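Local atomic coordinates of uricase (Bacillus fastidiosus, PDB entry 4R8X), a protein that catalyses, as a urate oxidase, the oxidation of urate to 5-hydroxyisourate, the first step in the breakdown of urate to (S)-allantoin. Residues R196-F201 and T269-W274; D275-G280 and V288-R293. All blocks are in the same frame, centred on the assembly; numbering follows the deposited sequence.

Contact 1: residues R196-F201 and T269-W274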
loop_
_atom_site.group_PDB
_atom_site.type_symbol
_atom_site.label_atom_id
_atom_site.label_comp_id
_atom_site.label_asym_id
_atom_site.label_seq_id
_atom_site.Cartn_x
_atom_site.Cartn_y
_atom_site.Cartn_z
ATOM N N ARG D 196 22.016 12.928 -12.875
ATOM C CA ARG D 196 21.016 13.058 -11.824
ATOM C C ARG D 196 21.613 12.571 -10.511
ATOM O O ARG D 196 22.544 11.771 -10.511
ATOM C CB ARG D 196 19.770 12.234 -12.159
ATOM C CG ARG D 196 19.053 12.655 -13.424
ATOM C CD ARG D 196 19.359 11.703 -14.565
ATOM N NE ARG D 196 18.761 10.393 -14.347
ATOM C CZ ARG D 196 19.162 9.286 -14.958
ATOM N NH1 ARG D 196 20.168 9.339 -15.820
ATOM N NH2 ARG D 196 18.567 8.128 -14.704
ATOM N N PRO D 197 21.079 13.048 -9.381
ATOM C CA PRO D 197 21.571 12.570 -8.084
ATOM C C PRO D 197 21.283 11.077 -7.918
ATOM O O PRO D 197 20.148 10.649 -8.102
ATOM C CB PRO D 197 20.756 13.388 -7.069
ATOM C CG PRO D 197 20.198 14.553 -7.838
ATOM C CD PRO D 197 20.036 14.081 -9.250
ATOM N N LEU D 198 22.300 10.286 -7.599
ATOM C CA LEU D 198 22.088 8.861 -7.360
ATOM C C LEU D 198 21.195 8.609 -6.141
ATOM O O LEU D 198 21.484 9.071 -5.034
ATOM C CB LEU D 198 23.424 8.141 -7.192
ATOM C CG LEU D 198 23.346 6.617 -7.081
ATOM C CD1 LEU D 198 22.710 6.017 -8.328
ATOM C CD2 LEU D 198 24.724 6.019 -6.838
ATOM N N TYR D 199 20.114 7.867 -6.364
ATOM C CA TYR D 199 19.122 7.612 -5.334
ATOM C C TYR D 199 18.996 6.099 -5.230
ATOM O O TYR D 199 18.624 5.435 -6.194
ATOM C CB TYR D 199 17.798 8.286 -5.721
ATOM C CG TYR D 199 16.672 8.175 -4.707
ATOM C CD1 TYR D 199 16.919 7.932 -3.360
ATOM C CD2 TYR D 199 15.353 8.317 -5.110
ATOM C CE1 TYR D 199 15.885 7.830 -2.452
ATOM C CE2 TYR D 199 14.315 8.205 -4.206
ATOM C CZ TYR D 199 14.592 7.967 -2.884
ATOM O OH TYR D 199 13.556 7.850 -1.999
ATOM N N ILE D 200 19.329 5.561 -4.056
ATOM C CA ILE D 200 19.419 4.113 -3.854
ATOM C C ILE D 200 18.580 3.614 -2.680
ATOM O O ILE D 200 18.400 4.317 -1.682
ATOM C CB ILE D 200 20.885 3.653 -3.649
ATOM C CG1 ILE D 200 21.463 4.233 -2.355
ATOM C CG2 ILE D 200 21.748 4.065 -4.831
ATOM C CD1 ILE D 200 22.892 3.770 -2.045
ATOM N N PHE D 201 18.045 2.407 -2.830
ATOM C CA PHE D 201 17.439 1.664 -1.731
ATOM C C PHE D 201 18.403 0.530 -1.434
ATOM O O PHE D 201 18.907 -0.100 -2.370
ATOM C CB PHE D 201 16.098 1.048 -2.141
ATOM C CG PHE D 201 14.993 2.048 -2.397
ATOM C CD1 PHE D 201 15.217 3.424 -2.367
ATOM C CD2 PHE D 201 13.712 1.593 -2.645
ATOM C CE1 PHE D 201 14.181 4.319 -2.614
ATOM C CE2 PHE D 201 12.672 2.481 -2.882
ATOM C CZ PHE D 201 12.911 3.844 -2.865
ATOM N N THR D 269 19.678 -4.225 -3.638
ATOM C CA THR D 269 19.527 -2.798 -3.921
ATOM C C THR D 269 18.397 -2.486 -4.885
ATOM O O THR D 269 17.926 -3.360 -5.603
ATOM C CB THR D 269 20.763 -2.243 -4.630
ATOM O OG1 THR D 269 20.724 -2.661 -6.000
ATOM C CG2 THR D 269 22.029 -2.761 -3.996
ATOM N N ASN D 270 17.983 -1.221 -4.895
ATOM C CA ASN D 270 17.247 -0.636 -6.009
ATOM C C ASN D 270 17.969 0.635 -6.430
ATOM O O ASN D 270 18.403 1.422 -5.580
ATOM C CB ASN D 270 15.845 -0.160 -5.610
ATOM C CG ASN D 270 14.843 -1.277 -5.381
ATOM O OD1 ASN D 270 13.683 -0.988 -5.093
ATOM N ND2 ASN D 270 15.269 -2.535 -5.480
ATOM N N ASN D 271 18.051 0.859 -7.734
ATOM C CA ASN D 271 18.351 2.177 -8.272
ATOM C C ASN D 271 17.035 2.908 -8.514
ATOM O O ASN D 271 16.221 2.481 -9.346
ATOM C CB ASN D 271 19.130 2.065 -9.584
ATOM C CG ASN D 271 19.704 3.399 -10.033
ATOM O OD1 ASN D 271 19.163 4.454 -9.713
ATOM N ND2 ASN D 271 20.808 3.360 -10.758
ATOM N N ARG D 272 16.824 4.005 -7.785
ATOM C CA ARG D 272 15.566 4.752 -7.847
ATOM C C ARG D 272 15.754 6.171 -8.384
ATOM O O ARG D 272 14.911 7.058 -8.185
ATOM C CB ARG D 272 14.919 4.773 -6.465
ATOM C CG ARG D 272 14.418 3.410 -6.025
ATOM C CD ARG D 272 13.158 3.036 -6.788
ATOM N NE ARG D 272 12.690 1.701 -6.435
ATOM C CZ ARG D 272 11.576 1.158 -6.909
ATOM N NH1 ARG D 272 10.832 1.832 -7.770
ATOM N NH2 ARG D 272 11.205 -0.053 -6.531
ATOM N N THR D 273 16.843 6.366 -9.119
ATOM C CA THR D 273 17.261 7.694 -9.564
ATOM C C THR D 273 16.208 8.407 -10.408
ATOM O O THR D 273 15.603 7.810 -11.294
ATOM C CB THR D 273 18.595 7.604 -10.325
ATOM O OG1 THR D 273 19.591 7.077 -9.438
ATOM C CG2 THR D 273 19.056 8.950 -10.846
ATOM N N TRP D 274 16.004 9.687 -10.108
ATOM C CA TRP D 274 15.042 10.540 -10.799
ATOM C C TRP D 274 15.395 10.796 -12.271
ATOM O O TRP D 274 16.526 10.553 -12.706
ATOM C CB TRP D 274 14.976 11.898 -10.099
ATOM C CG TRP D 274 14.528 11.880 -8.649
ATOM C CD1 TRP D 274 13.673 10.988 -8.037
ATOM C CD2 TRP D 274 14.924 12.813 -7.637
ATOM N NE1 TRP D 274 13.514 11.328 -6.706
ATOM C CE2 TRP D 274 14.266 12.446 -6.442
ATOM C CE3 TRP D 274 15.769 13.931 -7.627
ATOM C CZ2 TRP D 274 14.437 13.163 -5.246
ATOM C CZ3 TRP D 274 15.929 14.643 -6.447
ATOM C CH2 TRP D 274 15.258 14.260 -5.274
HETATM O O HOH W 1 15.710 7.749 -14.093
HETATM O O HOH W 2 17.565 11.054 -8.148
#
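The side chain of Arg-272 lies over the ring of Phe-201 as a CH-pi contact: its CG sits 3.5 Å from the centroid of the Phe-201 ring, 10° off the normal. Bent at chi2 (-74°), the arginine swings CD back, and the guanidinium grips Asn-270 OD1 side-on with NE and NH2, both reaching it from the same face of the amide. Asn-270 CB meets Phe-201 CB, while its ND2 donates to Thr-269 O at 2.8 Å. An alanine in place of Asn-270 would probably leave Arg-272 NE and NH2 without this acceptor and the guanidinium freer to turn. The backbones carrying these side chains belong to strands 198-208 and 262-271, antiparallel neighbours in the large uricase sheet; Phe-201 and Asn-270 form a hydrogen-bonded pair, and Ile-200 faces Asn-271 in a non-hydrogen-bonded one. Asn-271, predicted to bind urate and dioxygen, ends the strand with an Asx turn. Its OD1 accepts from Thr-273 N and, at 2.7 Å, from Thr-273 OG1, which in turn takes the N-H of Tyr-199. Tyr-199 and Trp-274 form an offset edge-to-face pair, the tyrosine edge toward the tryptophan five-membered ring, planes at 60°; Phe-15 of the second subunit also stacks on Trp-274. Arg-196, predicted to bind urate, donates from NE to Trp-274 O, which lies in the guanidinium plane, at 2.8 Å.

Contact 2: residues D275-G280 and V288-R293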
loop_
_atom_site.group_PDB
_atom_site.type_symbol
_atom_site.label_atom_id
_atom_site.label_comp_id
_atom_site.label_asym_id
_atom_site.label_seq_id
_atom_site.Cartn_x
_atom_site.Cartn_y
_atom_site.Cartn_z
ATOM N N ASP D 275 14.419 11.317 -13.019
ATOM C CA ASP D 275 14.636 11.816 -14.374
ATOM C C ASP D 275 14.819 13.325 -14.315
ATOM O O ASP D 275 14.196 14.007 -13.498
ATOM C CB ASP D 275 13.423 11.522 -15.264
ATOM C CG ASP D 275 13.378 10.083 -15.759
ATOM O OD1 ASP D 275 14.427 9.402 -15.732
ATOM O OD2 ASP D 275 12.294 9.635 -16.200
ATOM N N THR D 276 15.654 13.852 -15.198
ATOM C CA THR D 276 15.813 15.295 -15.337
ATOM C C THR D 276 14.637 15.925 -16.083
ATOM O O THR D 276 14.164 15.385 -17.090
ATOM C CB THR D 276 17.099 15.626 -16.109
ATOM O OG1 THR D 276 18.223 15.087 -15.407
ATOM C CG2 THR D 276 17.268 17.136 -16.270
ATOM N N VAL D 277 14.167 17.074 -15.599
ATOM C CA VAL D 277 13.209 17.863 -16.354
ATOM C C VAL D 277 13.839 19.182 -16.765
ATOM O O VAL D 277 13.746 19.585 -17.921
ATOM C CB VAL D 277 11.935 18.143 -15.555
ATOM C CG1 VAL D 277 11.044 19.101 -16.330
ATOM C CG2 VAL D 277 11.204 16.842 -15.247
ATOM N N VAL D 278 14.469 19.865 -15.814
ATOM C CA VAL D 278 15.209 21.085 -16.129
ATOM C C VAL D 278 16.659 20.919 -15.703
ATOM O O VAL D 278 16.948 20.693 -14.527
ATOM C CB VAL D 278 14.625 22.335 -15.440
ATOM C CG1 VAL D 278 15.371 23.578 -15.900
ATOM C CG2 VAL D 278 13.137 22.472 -15.741
ATOM N N GLU D 279 17.568 21.009 -16.670
ATOM C CA GLU D 279 18.989 20.893 -16.396
ATOM C C GLU D 279 19.448 22.063 -15.537
ATOM O O GLU D 279 19.052 23.204 -15.774
ATOM C CB GLU D 279 19.773 20.890 -17.707
ATOM C CG GLU D 279 21.199 20.399 -17.577
ATOM C CD GLU D 279 21.333 18.940 -17.950
ATOM O OE1 GLU D 279 20.867 18.083 -17.178
ATOM O OE2 GLU D 279 21.891 18.649 -19.026
ATOM N N GLY D 280 20.284 21.779 -14.542
ATOM C CA GLY D 280 20.816 22.817 -13.677
ATOM C C GLY D 280 21.645 23.831 -14.445
ATOM O O GLY D 280 22.246 23.504 -15.470
ATOM N N VAL D 288 15.734 20.741 -11.859
ATOM C CA VAL D 288 14.455 20.152 -11.478
ATOM C C VAL D 288 14.358 18.736 -12.019
ATOM O O VAL D 288 14.641 18.489 -13.190
ATOM C CB VAL D 288 13.262 20.993 -11.998
ATOM C CG1 VAL D 288 11.941 20.394 -11.542
ATOM C CG2 VAL D 288 13.392 22.434 -11.534
ATOM N N PHE D 289 13.973 17.810 -11.145
ATOM C CA PHE D 289 13.845 16.401 -11.479
ATOM C C PHE D 289 12.430 15.932 -11.189
ATOM O O PHE D 289 11.645 16.652 -10.574
ATOM C CB PHE D 289 14.844 15.580 -10.653
ATOM C CG PHE D 289 16.249 16.050 -10.786
ATOM C CD1 PHE D 289 17.045 15.568 -11.810
ATOM C CD2 PHE D 289 16.774 16.987 -9.906
ATOM C CE1 PHE D 289 18.350 16.010 -11.950
ATOM C CE2 PHE D 289 18.087 17.442 -10.040
ATOM C CZ PHE D 289 18.872 16.954 -11.071
ATOM N N THR D 290 12.117 14.721 -11.631
ATOM C CA THR D 290 10.821 14.109 -11.363
ATOM C C THR D 290 10.970 12.596 -11.258
ATOM O O THR D 290 12.051 12.060 -11.483
ATOM C CB THR D 290 9.786 14.459 -12.453
ATOM O OG1 THR D 290 8.478 14.065 -12.016
ATOM C CG2 THR D 290 10.124 13.761 -13.772
ATOM N N GLU D 291 9.899 11.897 -10.896
ATOM C CA GLU D 291 9.977 10.437 -10.812
ATOM C C GLU D 291 10.073 9.793 -12.190
ATOM O O GLU D 291 9.472 10.277 -13.154
ATOM C CB GLU D 291 8.783 9.845 -10.053
ATOM C CG GLU D 291 8.694 10.206 -8.568
ATOM C CD GLU D 291 9.747 9.538 -7.695
ATOM O OE1 GLU D 291 9.487 9.409 -6.478
ATOM O OE2 GLU D 291 10.831 9.153 -8.190
ATOM N N PRO D 292 10.821 8.687 -12.285
ATOM C CA PRO D 292 10.962 7.973 -13.557
ATOM C C PRO D 292 9.766 7.067 -13.844
ATOM O O PRO D 292 8.845 6.967 -13.040
ATOM C CB PRO D 292 12.214 7.125 -13.324
ATOM C CG PRO D 292 12.139 6.788 -11.865
ATOM C CD PRO D 292 11.609 8.058 -11.211
ATOM N N ARG D 293 9.778 6.405 -14.993
ATOM C CA ARG D 293 8.848 5.315 -15.212
ATOM C C ARG D 293 9.180 4.223 -14.194
ATOM O O ARG D 293 10.247 4.240 -13.594
ATOM C CB ARG D 293 8.969 4.790 -16.641
ATOM C CG ARG D 293 8.464 5.775 -17.675
ATOM C CD ARG D 293 8.394 5.150 -19.064
ATOM N NE ARG D 293 7.774 6.057 -20.031
ATOM C CZ ARG D 293 8.431 7.012 -20.683
ATOM N NH1 ARG D 293 9.736 7.178 -20.483
ATOM N NH2 ARG D 293 7.784 7.794 -21.541
HETATM O O HOH W 3 12.162 6.923 -16.638
#
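The Phe-289 ring has the carbonyl O of Asp-275 at its edge, near the ring plane, and Thr-276 OG1 approaches obliquely, 3.6 Å from Phe-289 CE1. That hydroxyl has its polar partner elsewhere, in Thr-194. Arg-196 and Pro-197 of the same chain also pack on Phe-289. The two segments are the arms of a beta hairpin, strands 275-278 and 288-290, interrupted by a classic beta bulge. Val-277 and Val-278 both face Val-288, whose O accepts from Val-277 N at 2.8 Å and from Val-278 N at 3.0 Å. The extra residue shifts the register by one between Thr-276 and Val-278, and the chain turns a corner at Val-277. Beyond the bulge, Val-288 N returns a bond to Val-278 O on a lone pair, and the two valines pack CB to CB on one face. On the other side of the bulge Asp-275 and Thr-290 exchange two backbone bonds, each 2.9 Å between N and O. Val-277 CG2, anti to its carbonyl carbon, meets Thr-290 CG2 at 3.6 Å. Thr-290 OG1 instead bonds to Tyr-13 O of the second subunit, where Val-288 and Phe-289 continue the pairing across the interface. Asp-275 reaches past the strand end to Pro-292, and its OD2 forms a salt bridge with NE of Arg-293 of the third subunit. A water bridges the same aspartate to the backbone, donating to Asp-275 OD2 at 2.8 Å and accepting from the backbone N of Arg-293 in its own chain.

In the fold
Contacts 1 and 2 follow one another along the chain: strand 262-271 of the large antiparallel sheet closes contact 1, and the chain passes directly into contact 2, a two-stranded hairpin distinct from that sheet within the chain. Their centres lie about 13 Å apart, and they touch where Trp-274 and Arg-196 meet the hairpin: Trp-274 CE3 packs on Phe-289 CB at 3.6 Å. Contact 1 carries Arg-196 and Asn-271 of the predicted urate site; contact 2 lies farther from the centre of the chain (about 31 Å against 19 Å, centre to centre) yet borders Arg-196 through Thr-276. Both meet the second subunit, and contact 2 also the third, so the predicted substrate pocket is joined through adjoining residues to the tetramer interfaces.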